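Local coordinates for protein acyl-coenzyme A oxidase (Caenorhabditis elegans, PDB 5K3J) that catalyses the FAD-dependent desaturation of ascaroside pheromone side chains carried on coenzyme A, the first step of peroxisomal beta-oxidation, at residues S294-E299 with G387-V392; I353-E358 with I536-R541. All coordinates share one frame; numbering follows the deposited sequence.

In the fold
Both contacts belong to the all-helical part of the oxidase, and their centres lie about 12 Å apart. Along the chain the segments alternate: 294-299, then 353-358, then 387-392, then 536-541. Contact 1 joins helices 287-315 and 379-405, both of the C-alpha1 domain, near the centre of the chain and beside the bound ascaroside-CoA. Contact 2 lies further out, where helix 343-363 meets helix 520-543 of the C-terminal helical region. The two contacts touch directly: Met-298 packs on Ile-353 and Phe-357, Ala-297 on Gly-356, and Leu-388 on Thr-355. Packing thus runs without a break from the substrate-binding helix to helix 520-543, which also supplies ATP-binding residues.

Contact 1: residues S294-E299 with G387-V392; sequences SQMAME and GLKSVV. With 6QA (~{S}-[2-[3-[[(2~{R})-4-[[[(2~{R},3~{S},4~{R},5~{R})-5-(6-aminopurin-9-yl)-4-oxidanyl-3-phosphonooxy-oxolan-2-yl]methoxy-oxidanyl-phosphoryl]oxy-oxidanyl-phosphoryl]oxy-3,3-dimethyl-2-oxidanyl-butanoyl]amino]propanoylamino]ethyl] 5-[(2~{R},3~{R},5~{R},6~{S})-6-methyl-3,5-bis(oxidanyl)oxan-2-yl]oxypentanethioate), chain E.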
ATOM      1  N   SER A 294      -7.958 -17.288  12.421  1.00 39.92           N
ATOM      2  CA  SER A 294      -7.548 -17.279  13.817  1.00 46.75           C
ATOM      3  C   SER A 294      -6.052 -17.005  13.934  1.00 48.45           C
ATOM      4  O   SER A 294      -5.597 -16.361  14.879  1.00 47.59           O
ATOM      5  CB  SER A 294      -7.896 -18.611  14.489  1.00 44.08           C
ATOM      6  OG  SER A 294      -7.282 -19.700  13.818  1.00 41.93           O
ATOM      7  N   GLN A 295      -5.297 -17.474  12.948  1.00 54.30           N
ATOM      8  CA  GLN A 295      -3.842 -17.449  13.011  1.00 52.13           C
ATOM      9  C   GLN A 295      -3.216 -16.121  12.569  1.00 50.77           C
ATOM     10  O   GLN A 295      -2.128 -15.769  13.021  1.00 52.73           O
ATOM     11  CB  GLN A 295      -3.288 -18.610  12.170  1.00 56.91           C
ATOM     12  CG  GLN A 295      -1.778 -18.666  12.035  1.00 63.77           C
ATOM     13  CD  GLN A 295      -1.299 -18.146  10.694  1.00 68.88           C
ATOM     14  OE1 GLN A 295      -2.061 -17.534   9.945  1.00 68.55           O
ATOM     15  NE2 GLN A 295      -0.032 -18.398  10.379  1.00 67.52           N
ATOM     16  N   MET A 296      -3.897 -15.369  11.711  1.00 53.62           N
ATOM     17  CA  MET A 296      -3.252 -14.203  11.102  1.00 49.48           C
ATOM     18  C   MET A 296      -3.226 -12.952  11.978  1.00 49.19           C
ATOM     19  O   MET A 296      -2.635 -11.953  11.598  1.00 56.05           O
ATOM     20  CB  MET A 296      -3.902 -13.872   9.755  1.00 45.54           C
ATOM     21  CG  MET A 296      -5.396 -14.100   9.683  1.00 47.23           C
ATOM     22  SD  MET A 296      -5.976 -13.937   7.981  1.00 41.84           S
ATOM     23  CE  MET A 296      -5.417 -12.277   7.616  1.00 39.10           C
ATOM     24  N   ALA A 297      -3.850 -12.999  13.148  1.00 32.25           N
ATOM     25  CA  ALA A 297      -3.636 -11.930  14.114  1.00 28.27           C
ATOM     26  C   ALA A 297      -2.187 -12.016  14.583  1.00 29.83           C
ATOM     27  O   ALA A 297      -1.494 -11.005  14.711  1.00 27.49           O
ATOM     28  CB  ALA A 297      -4.598 -12.032  15.286  1.00 27.31           C
ATOM     29  N   MET A 298      -1.740 -13.246  14.817  1.00 43.97           N
ATOM     30  CA  MET A 298      -0.356 -13.541  15.152  1.00 46.63           C
ATOM     31  C   MET A 298       0.580 -13.162  14.010  1.00 45.90           C
ATOM     32  O   MET A 298       1.576 -12.469  14.214  1.00 46.17           O
ATOM     33  CB  MET A 298      -0.208 -15.024  15.475  1.00 50.77           C
ATOM     34  CG  MET A 298       1.221 -15.486  15.645  1.00 55.31           C
ATOM     35  SD  MET A 298       1.977 -14.827  17.134  1.00 58.16           S
ATOM     36  CE  MET A 298       0.932 -15.582  18.374  1.00 58.08           C
ATOM     37  N   GLU A 299       0.244 -13.625  12.808  1.00 40.84           N
ATOM     38  CA  GLU A 299       1.101 -13.476  11.635  1.00 39.20           C
ATOM     39  C   GLU A 299       1.137 -12.039  11.106  1.00 35.58           C
ATOM     40  O   GLU A 299       2.193 -11.544  10.703  1.00 32.99           O
ATOM     41  CB  GLU A 299       0.635 -14.418  10.529  1.00 39.80           C
ATOM     42  CG  GLU A 299       1.508 -14.407   9.291  1.00 40.87           C
ATOM     43  CD  GLU A 299       0.910 -15.209   8.155  1.00 42.25           C
ATOM     44  OE1 GLU A 299      -0.334 -15.261   8.058  1.00 44.31           O
ATOM     45  OE2 GLU A 299       1.681 -15.786   7.358  1.00 43.57           O
ATOM     46  N   GLY A 387     -13.874 -10.534  11.901  1.00 39.99           N
ATOM     47  CA  GLY A 387     -13.502  -9.136  11.979  1.00 35.60           C
ATOM     48  C   GLY A 387     -12.053  -8.966  12.382  1.00 33.46           C
ATOM     49  O   GLY A 387     -11.406  -7.996  11.992  1.00 30.81           O
ATOM     50  N   LEU A 388     -11.546  -9.910  13.167  1.00 34.49           N
ATOM     51  CA  LEU A 388     -10.183  -9.828  13.673  1.00 39.04           C
ATOM     52  C   LEU A 388      -9.163  -9.821  12.534  1.00 38.27           C
ATOM     53  O   LEU A 388      -8.218  -9.036  12.557  1.00 33.38           O
ATOM     54  CB  LEU A 388      -9.890 -10.985  14.629  1.00 42.00           C
ATOM     55  CG  LEU A 388      -8.699 -10.776  15.564  1.00 47.86           C
ATOM     56  CD1 LEU A 388      -8.907  -9.522  16.389  1.00 49.08           C
ATOM     57  CD2 LEU A 388      -8.492 -11.981  16.468  1.00 51.25           C
ATOM     58  N   LYS A 389      -9.351 -10.679  11.535  1.00 31.07           N
ATOM     59  CA  LYS A 389      -8.418 -10.726  10.413  1.00 27.89           C
ATOM     60  C   LYS A 389      -8.546  -9.479   9.541  1.00 26.59           C
ATOM     61  O   LYS A 389      -7.570  -9.024   8.955  1.00 29.40           O
ATOM     62  CB  LYS A 389      -8.642 -11.993   9.582  1.00 29.43           C
ATOM     63  CG  LYS A 389      -9.977 -12.045   8.859  1.00 28.72           C
ATOM     64  CD  LYS A 389      -9.795 -12.371   7.381  1.00 29.45           C
ATOM     65  CE  LYS A 389      -9.429 -11.136   6.566  1.00 27.22           C
ATOM     66  NZ  LYS A 389      -9.158 -11.458   5.133  1.00 27.35           N
ATOM     67  N   SER A 390      -9.750  -8.923   9.472  1.00 38.01           N
ATOM     68  CA  SER A 390     -10.000  -7.753   8.641  1.00 38.63           C
ATOM     69  C   SER A 390      -9.343  -6.500   9.216  1.00 42.39           C
ATOM     70  O   SER A 390      -8.571  -5.828   8.532  1.00 39.22           O
ATOM     71  CB  SER A 390     -11.502  -7.529   8.475  1.00 37.81           C
ATOM     72  OG  SER A 390     -12.086  -8.591   7.745  1.00 39.88           O
ATOM     73  N   VAL A 391      -9.651  -6.195  10.473  1.00 46.06           N
ATOM     74  CA  VAL A 391      -9.097  -5.017  11.138  1.00 46.15           C
ATOM     75  C   VAL A 391      -7.578  -5.108  11.251  1.00 48.41           C
ATOM     76  O   VAL A 391      -6.869  -4.137  10.976  1.00 49.37           O
ATOM     77  CB  VAL A 391      -9.701  -4.823  12.543  1.00 50.65           C
ATOM     78  CG1 VAL A 391      -8.903  -3.799  13.340  1.00 50.90           C
ATOM     79  CG2 VAL A 391     -11.155  -4.397  12.437  1.00 52.16           C
ATOM     80  N   VAL A 392      -7.087  -6.279  11.646  1.00 41.98           N
ATOM     81  CA  VAL A 392      -5.659  -6.491  11.832  1.00 45.42           C
ATOM     82  C   VAL A 392      -4.891  -6.311  10.525  1.00 46.71           C
ATOM     83  O   VAL A 392      -3.936  -5.543  10.474  1.00 52.66           O
ATOM     84  CB  VAL A 392      -5.376  -7.887  12.417  1.00 47.35           C
ATOM     85  CG1 VAL A 392      -3.953  -8.291  12.153  1.00 47.82           C
ATOM     86  CG2 VAL A 392      -5.661  -7.905  13.914  1.00 46.88           C
TER
HETATM   87  P26 6QA E 703     -21.999 -19.153   2.468  1.00 90.58           P
HETATM   88  P29 6QA E 703     -24.730 -19.227   3.749  1.00 86.58           P
HETATM   89  P50 6QA E 703     -26.477 -15.666   9.536  1.00112.46           P
HETATM   90  O01 6QA E 703      -0.777 -15.871   5.252  1.00 50.87           O
HETATM   91  C02 6QA E 703      -1.426 -17.155   5.122  1.00 45.64           C
HETATM   92  C03 6QA E 703      -1.658 -17.263   3.606  1.00 45.10           C
HETATM   93  O04 6QA E 703      -2.515 -18.264   3.297  1.00 44.72           O
HETATM   94  C05 6QA E 703      -3.866 -17.987   3.481  1.00 47.76           C
HETATM   95  C06 6QA E 703      -4.577 -18.157   2.110  1.00 47.56           C
HETATM   96  C07 6QA E 703      -6.017 -18.648   2.388  1.00 48.76           C
HETATM   97  C08 6QA E 703      -6.534 -19.380   1.151  1.00 49.84           C
HETATM   98  C09 6QA E 703      -7.763 -18.753   0.640  1.00 49.74           C
HETATM   99  S10 6QA E 703      -9.163 -19.959   0.377  1.00 51.99           S
HETATM  100  C11 6QA E 703     -10.718 -19.468   1.172  1.00 46.57           C
HETATM  101  C12 6QA E 703     -10.814 -18.031   1.594  1.00 43.07           C
HETATM  102  N13 6QA E 703     -12.034 -17.517   1.096  1.00 45.35           N
HETATM  103  C14 6QA E 703     -13.085 -17.067   1.985  1.00 49.09           C
HETATM  104  C15 6QA E 703     -14.421 -16.487   1.396  1.00 54.71           C
HETATM  105  C16 6QA E 703     -15.597 -17.354   1.957  1.00 59.95           C
HETATM  106  N17 6QA E 703     -16.711 -16.514   2.438  1.00 65.17           N
HETATM  107  C18 6QA E 703     -18.048 -17.120   2.495  1.00 73.70           C
HETATM  108  C19 6QA E 703     -19.221 -16.278   2.991  1.00 80.37           C
HETATM  109  O20 6QA E 703     -18.797 -14.944   3.161  1.00 82.15           O
HETATM  110  C21 6QA E 703     -19.780 -16.814   4.339  1.00 83.77           C
HETATM  111  C22 6QA E 703     -21.069 -15.912   4.582  1.00 85.34           C
HETATM  112  C23 6QA E 703     -18.682 -16.670   5.444  1.00 78.42           C
HETATM  113  C24 6QA E 703     -20.228 -18.272   4.336  1.00 86.07           C
HETATM  114  O25 6QA E 703     -21.598 -18.418   3.908  1.00 84.07           O
HETATM  115  O27 6QA E 703     -21.460 -18.402   1.241  1.00 84.95           O
HETATM  116  O28 6QA E 703     -23.704 -19.198   2.437  1.00 95.15           O
HETATM  117  O30 6QA E 703     -25.352 -20.627   3.801  1.00 79.34           O
HETATM  118  O31 6QA E 703     -23.869 -18.835   5.137  1.00 91.89           O
HETATM  119  C32 6QA E 703     -24.240 -17.792   5.958  1.00 89.34           C
HETATM  120  C33 6QA E 703     -24.919 -18.429   7.243  1.00 92.10           C
HETATM  121  O34 6QA E 703     -24.265 -19.450   7.645  1.00 92.25           O
HETATM  122  C35 6QA E 703     -23.603 -19.143   9.098  1.00 88.92           C
HETATM  123  N36 6QA E 703     -22.156 -19.402   9.019  1.00 85.42           N
HETATM  124  C37 6QA E 703     -21.343 -19.024   8.029  1.00 89.93           C
HETATM  125  N38 6QA E 703     -20.091 -19.425   8.254  1.00 81.66           N
HETATM  126  C39 6QA E 703     -20.082 -20.100   9.440  1.00 81.50           C
HETATM  127  C40 6QA E 703     -21.390 -20.096   9.927  1.00 84.99           C
HETATM  128  N41 6QA E 703     -21.660 -20.715  11.109  1.00 86.01           N
HETATM  129  C42 6QA E 703     -20.680 -21.310  11.789  1.00 85.72           C
HETATM  130  N43 6QA E 703     -19.405 -21.338  11.347  1.00 81.54           N
HETATM  131  C44 6QA E 703     -19.069 -20.756  10.196  1.00 81.58           C
HETATM  132  N45 6QA E 703     -17.684 -20.787   9.716  1.00 77.48           N
HETATM  133  C46 6QA E 703     -23.875 -17.913   9.411  1.00 91.30           C
HETATM  134  O47 6QA E 703     -24.506 -17.846  10.769  1.00 96.43           O
HETATM  135  C48 6QA E 703     -24.859 -17.383   8.371  1.00 96.39           C
HETATM  136  O49 6QA E 703     -26.125 -17.192   8.911  1.00100.31           O
HETATM  137  O51 6QA E 703     -27.573 -15.049   8.719  1.00 94.74           O
HETATM  138  O52 6QA E 703     -25.222 -14.778   9.489  1.00101.91           O
HETATM  139  O53 6QA E 703     -26.893 -15.800  10.976  1.00 99.62           O
HETATM  140  O54 6QA E 703     -25.817 -18.201   3.548  1.00 84.32           O
HETATM  141  O55 6QA E 703     -21.474 -20.577   2.450  1.00 93.63           O
HETATM  142  O56 6QA E 703     -18.211 -18.250   2.140  1.00 68.79           O
HETATM  143  O57 6QA E 703     -12.969 -17.130   3.163  1.00 52.24           O
HETATM  144  O58 6QA E 703      -7.749 -17.547   0.421  1.00 46.08           O
HETATM  145  O59 6QA E 703      -0.414 -17.524   2.901  1.00 41.16           O
HETATM  146  C60 6QA E 703       0.248 -18.701   3.376  1.00 40.44           C
HETATM  147  C61 6QA E 703       1.445 -18.826   2.460  1.00 39.77           C
HETATM  148  C62 6QA E 703       0.588 -18.572   4.885  1.00 44.63           C
HETATM  149  C63 6QA E 703      -0.595 -18.236   5.690  1.00 44.83           C
HETATM  150  O64 6QA E 703       1.119 -19.856   5.367  1.00 49.78           O
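The amine NZ of Lys-389, whose aliphatic stem packs against Met-296, is gripped by the backbone carbonyls of Gly-433 and Gly-428, with a weaker bond to that of Tyr-431. These bonds tie the side chain to the region 428-433, where Tyr-431 OH and the backbone N of Ala-432, a residue changed in this construct, are both hydrogen-bonded to the bound ascaroside-CoA. CG of Lys-389 sits between the backbone N and the carbonyl carbon (chi1 66°), and bends further along carry the amine away from helix 287-315 while CB stays against it. Met-296 comes across this stem obliquely, its SD 3.7 Å from Lys-389 CB. Its methyl lies on the same carbon, Met-296 CE to Lys-389 CB being 3.8 Å.

Segments 294-299 and 387-392 run in nearly the same direction, 27° apart, their axes 8.4 Å apart at closest approach, as neighbours in the helical C-terminal part of the acyl-CoA oxidase/dehydrogenase fold. Ala-297 provides the small side chain here: its CB meets Leu-388 CD2 at 4.1 Å. Val-392 fits alongside with one methyl, CG1, over the backbone of Met-296 and Ala-297, where helix 287-315 is kinked.

On another side of that helix Glu-299 reaches the ligand. Its CG is anti to the backbone N (chi1 -176°) and the chain runs out extended, and Glu-299 OE1 accepts a hydrogen bond from the ascarylose hydroxyl O01 of the ascaroside-CoA at 2.9 Å. Glu-299 is important for binding this substrate and hence for specificity. From the other helix, Ser-390 bonds weakly through its carbonyl O to N6 of ATP.

Contact 2: residues I353-E358 with I536-R541; sequences IFTGFE and IEAFMR
Ala-538 points its methyl at Thr-355 where segments 353-358 and 536-541, of helices 343-363 and 520-543, cross at 88°, a near-perpendicular helix-helix packing that joins the C-alpha1 region to the C-terminal helices of the oxidase. The small residue lets the backbones come close, with the CA atoms of Thr-355 and Ala-538 5.0 Å apart. Thr-355 turns its hydroxyl back to the carbonyl of Ala-351 in its own helix, and the same OG1 lies against Ala-538 CB. Also buried, Phe-354 brings a ring edge to Phe-539, and Phe-354 CD2 lies 3.5 Å from Phe-539 CD1. The rings are oblique, their planes at 45°. Phe-539 gets there because its CG is anti to the backbone N, and Leu-559 of helix 549-569 packs on it as well.

The outer side is polar and more open to solvent. There Arg-541, an exposed residue, grips Glu-358 side-on in a salt bridge, giving one nitrogen to each carboxylate oxygen. Arg-541 NE bonds to Glu-358 OE2 at 2.8 Å, while OE2 also rests over Ala-538 CA. An alanine in place of Glu-358 would probably leave the Arg-541 guanidinium without its countercharge and free to swing into solvent, uncovering Ala-538. The second bond, from Arg-541 NH2, uses the syn lone pair of Glu-358 OE1 at an N-H...O angle of 153°.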
ATOM      1  N   ILE A 353      -0.314  -9.797  18.336  1.00 38.98           N
ATOM      2  CA  ILE A 353       0.307 -11.094  18.595  1.00 42.15           C
ATOM      3  C   ILE A 353      -0.293 -11.773  19.824  1.00 44.53           C
ATOM      4  O   ILE A 353      -0.569 -12.976  19.806  1.00 42.62           O
ATOM      5  CB  ILE A 353       1.835 -10.945  18.765  1.00 39.06           C
ATOM      6  CG1 ILE A 353       2.489 -10.729  17.400  1.00 38.38           C
ATOM      7  CG2 ILE A 353       2.438 -12.167  19.448  1.00 37.52           C
ATOM      8  CD1 ILE A 353       3.934 -10.295  17.477  1.00 38.51           C
ATOM      9  N   PHE A 354      -0.513 -10.998  20.881  1.00 53.66           N
ATOM     10  CA  PHE A 354      -1.129 -11.524  22.097  1.00 51.89           C
ATOM     11  C   PHE A 354      -2.587 -11.873  21.841  1.00 49.84           C
ATOM     12  O   PHE A 354      -3.113 -12.843  22.388  1.00 53.57           O
ATOM     13  CB  PHE A 354      -1.015 -10.514  23.239  1.00 49.33           C
ATOM     14  CG  PHE A 354       0.401 -10.183  23.610  1.00 48.43           C
ATOM     15  CD1 PHE A 354       1.389 -11.146  23.530  1.00 46.15           C
ATOM     16  CD2 PHE A 354       0.748  -8.907  24.028  1.00 48.02           C
ATOM     17  CE1 PHE A 354       2.691 -10.851  23.862  1.00 45.39           C
ATOM     18  CE2 PHE A 354       2.051  -8.605  24.362  1.00 49.48           C
ATOM     19  CZ  PHE A 354       3.025  -9.579  24.278  1.00 47.73           C
ATOM     20  N   THR A 355      -3.235 -11.068  21.007  1.00 43.95           N
ATOM     21  CA  THR A 355      -4.589 -11.354  20.561  1.00 45.88           C
ATOM     22  C   THR A 355      -4.581 -12.628  19.723  1.00 45.59           C
ATOM     23  O   THR A 355      -5.542 -13.398  19.725  1.00 44.72           O
ATOM     24  CB  THR A 355      -5.169 -10.177  19.746  1.00 47.09           C
ATOM     25  OG1 THR A 355      -5.113  -8.978  20.530  1.00 48.38           O
ATOM     26  CG2 THR A 355      -6.611 -10.443  19.343  1.00 48.15           C
ATOM     27  N   GLY A 356      -3.474 -12.846  19.017  1.00 51.28           N
ATOM     28  CA  GLY A 356      -3.303 -14.027  18.195  1.00 53.22           C
ATOM     29  C   GLY A 356      -3.168 -15.304  19.006  1.00 51.72           C
ATOM     30  O   GLY A 356      -3.693 -16.345  18.612  1.00 50.14           O
ATOM     31  N   PHE A 357      -2.468 -15.227  20.137  1.00 45.01           N
ATOM     32  CA  PHE A 357      -2.282 -16.390  21.005  1.00 43.98           C
ATOM     33  C   PHE A 357      -3.606 -16.938  21.522  1.00 44.11           C
ATOM     34  O   PHE A 357      -3.785 -18.153  21.610  1.00 43.59           O
ATOM     35  CB  PHE A 357      -1.377 -16.053  22.197  1.00 41.07           C
ATOM     36  CG  PHE A 357       0.086 -16.215  21.912  1.00 39.18           C
ATOM     37  CD1 PHE A 357       0.598 -17.453  21.569  1.00 38.81           C
ATOM     38  CD2 PHE A 357       0.949 -15.139  21.996  1.00 36.26           C
ATOM     39  CE1 PHE A 357       1.935 -17.612  21.303  1.00 42.88           C
ATOM     40  CE2 PHE A 357       2.289 -15.299  21.731  1.00 38.09           C
ATOM     41  CZ  PHE A 357       2.781 -16.533  21.385  1.00 41.31           C
ATOM     42  N   GLU A 358      -4.527 -16.045  21.867  1.00 40.59           N
ATOM     43  CA  GLU A 358      -5.827 -16.462  22.379  1.00 43.63           C
ATOM     44  C   GLU A 358      -6.648 -17.187  21.314  1.00 46.55           C
ATOM     45  O   GLU A 358      -7.159 -18.278  21.558  1.00 56.07           O
ATOM     46  CB  GLU A 358      -6.608 -15.261  22.913  1.00 45.65           C
ATOM     47  CG  GLU A 358      -6.032 -14.642  24.174  1.00 48.93           C
ATOM     48  CD  GLU A 358      -7.002 -13.686  24.843  1.00 51.73           C
ATOM     49  OE1 GLU A 358      -8.178 -13.639  24.420  1.00 48.08           O
ATOM     50  OE2 GLU A 358      -6.590 -12.979  25.787  1.00 54.26           O
ATOM     51  N   ILE A 536      -7.527  -4.957  22.577  1.00 47.27           N
ATOM     52  CA  ILE A 536      -7.106  -4.268  23.789  1.00 52.83           C
ATOM     53  C   ILE A 536      -7.167  -5.180  25.017  1.00 55.93           C
ATOM     54  O   ILE A 536      -6.199  -5.270  25.778  1.00 49.02           O
ATOM     55  CB  ILE A 536      -7.973  -3.023  24.033  1.00 55.23           C
ATOM     56  CG1 ILE A 536      -7.731  -1.997  22.927  1.00 53.68           C
ATOM     57  CG2 ILE A 536      -7.674  -2.416  25.393  1.00 57.47           C
ATOM     58  CD1 ILE A 536      -8.566  -0.750  23.061  1.00 54.10           C
ATOM     59  N   GLU A 537      -8.302  -5.851  25.201  1.00 50.88           N
ATOM     60  CA  GLU A 537      -8.489  -6.769  26.324  1.00 51.85           C
ATOM     61  C   GLU A 537      -7.446  -7.875  26.318  1.00 56.40           C
ATOM     62  O   GLU A 537      -6.821  -8.167  27.339  1.00 65.02           O
ATOM     63  CB  GLU A 537      -9.886  -7.391  26.286  1.00 51.09           C
ATOM     64  CG  GLU A 537     -11.025  -6.401  26.326  1.00 53.81           C
ATOM     65  CD  GLU A 537     -12.366  -7.086  26.469  1.00 53.99           C
ATOM     66  OE1 GLU A 537     -12.898  -7.566  25.446  1.00 53.84           O
ATOM     67  OE2 GLU A 537     -12.880  -7.154  27.607  1.00 53.94           O
ATOM     68  N   ALA A 538      -7.281  -8.489  25.151  1.00 42.05           N
ATOM     69  CA  ALA A 538      -6.301  -9.549  24.948  1.00 42.91           C
ATOM     70  C   ALA A 538      -4.907  -9.101  25.373  1.00 45.98           C
ATOM     71  O   ALA A 538      -4.183  -9.840  26.042  1.00 44.38           O
ATOM     72  CB  ALA A 538      -6.295  -9.982  23.491  1.00 43.36           C
ATOM     73  N   PHE A 539      -4.545  -7.888  24.964  1.00 61.89           N
ATOM     74  CA  PHE A 539      -3.282  -7.267  25.346  1.00 57.75           C
ATOM     75  C   PHE A 539      -3.184  -7.211  26.865  1.00 54.42           C
ATOM     76  O   PHE A 539      -2.222  -7.706  27.454  1.00 45.76           O
ATOM     77  CB  PHE A 539      -3.183  -5.862  24.745  1.00 54.46           C
ATOM     78  CG  PHE A 539      -1.778  -5.322  24.651  1.00 51.85           C
ATOM     79  CD1 PHE A 539      -0.704  -5.998  25.209  1.00 48.95           C
ATOM     80  CD2 PHE A 539      -1.536  -4.125  23.998  1.00 50.16           C
ATOM     81  CE1 PHE A 539       0.582  -5.492  25.116  1.00 48.52           C
ATOM     82  CE2 PHE A 539      -0.256  -3.614  23.901  1.00 49.25           C
ATOM     83  CZ  PHE A 539       0.805  -4.296  24.459  1.00 52.88           C
ATOM     84  N   MET A 540      -4.201  -6.617  27.483  1.00 66.88           N
ATOM     85  CA  MET A 540      -4.269  -6.477  28.935  1.00 66.71           C
ATOM     86  C   MET A 540      -4.068  -7.796  29.669  1.00 61.53           C
ATOM     87  O   MET A 540      -3.327  -7.863  30.649  1.00 58.87           O
ATOM     88  CB  MET A 540      -5.611  -5.874  29.346  1.00 71.42           C
ATOM     89  CG  MET A 540      -5.814  -4.443  28.903  1.00 76.77           C
ATOM     90  SD  MET A 540      -6.776  -3.529  30.118  1.00 82.60           S
ATOM     91  CE  MET A 540      -5.824  -3.867  31.598  1.00 80.70           C
ATOM     92  N   ARG A 541      -4.731  -8.844  29.190  1.00 49.88           N
ATOM     93  CA  ARG A 541      -4.687 -10.144  29.853  1.00 51.85           C
ATOM     94  C   ARG A 541      -3.303 -10.780  29.799  1.00 54.90           C
ATOM     95  O   ARG A 541      -2.984 -11.660  30.602  1.00 61.89           O
ATOM     96  CB  ARG A 541      -5.717 -11.091  29.237  1.00 52.43           C
ATOM     97  CG  ARG A 541      -7.158 -10.709  29.539  1.00 52.32           C
ATOM     98  CD  ARG A 541      -8.104 -11.853  29.237  1.00 52.52           C
ATOM     99  NE  ARG A 541      -8.283 -12.048  27.803  1.00 51.41           N
ATOM    100  CZ  ARG A 541      -9.294 -11.539  27.107  1.00 51.68           C
ATOM    101  NH1 ARG A 541     -10.221 -10.808  27.718  1.00 50.21           N
ATOM    102  NH2 ARG A 541      -9.385 -11.763  25.805  1.00 50.56           N
TER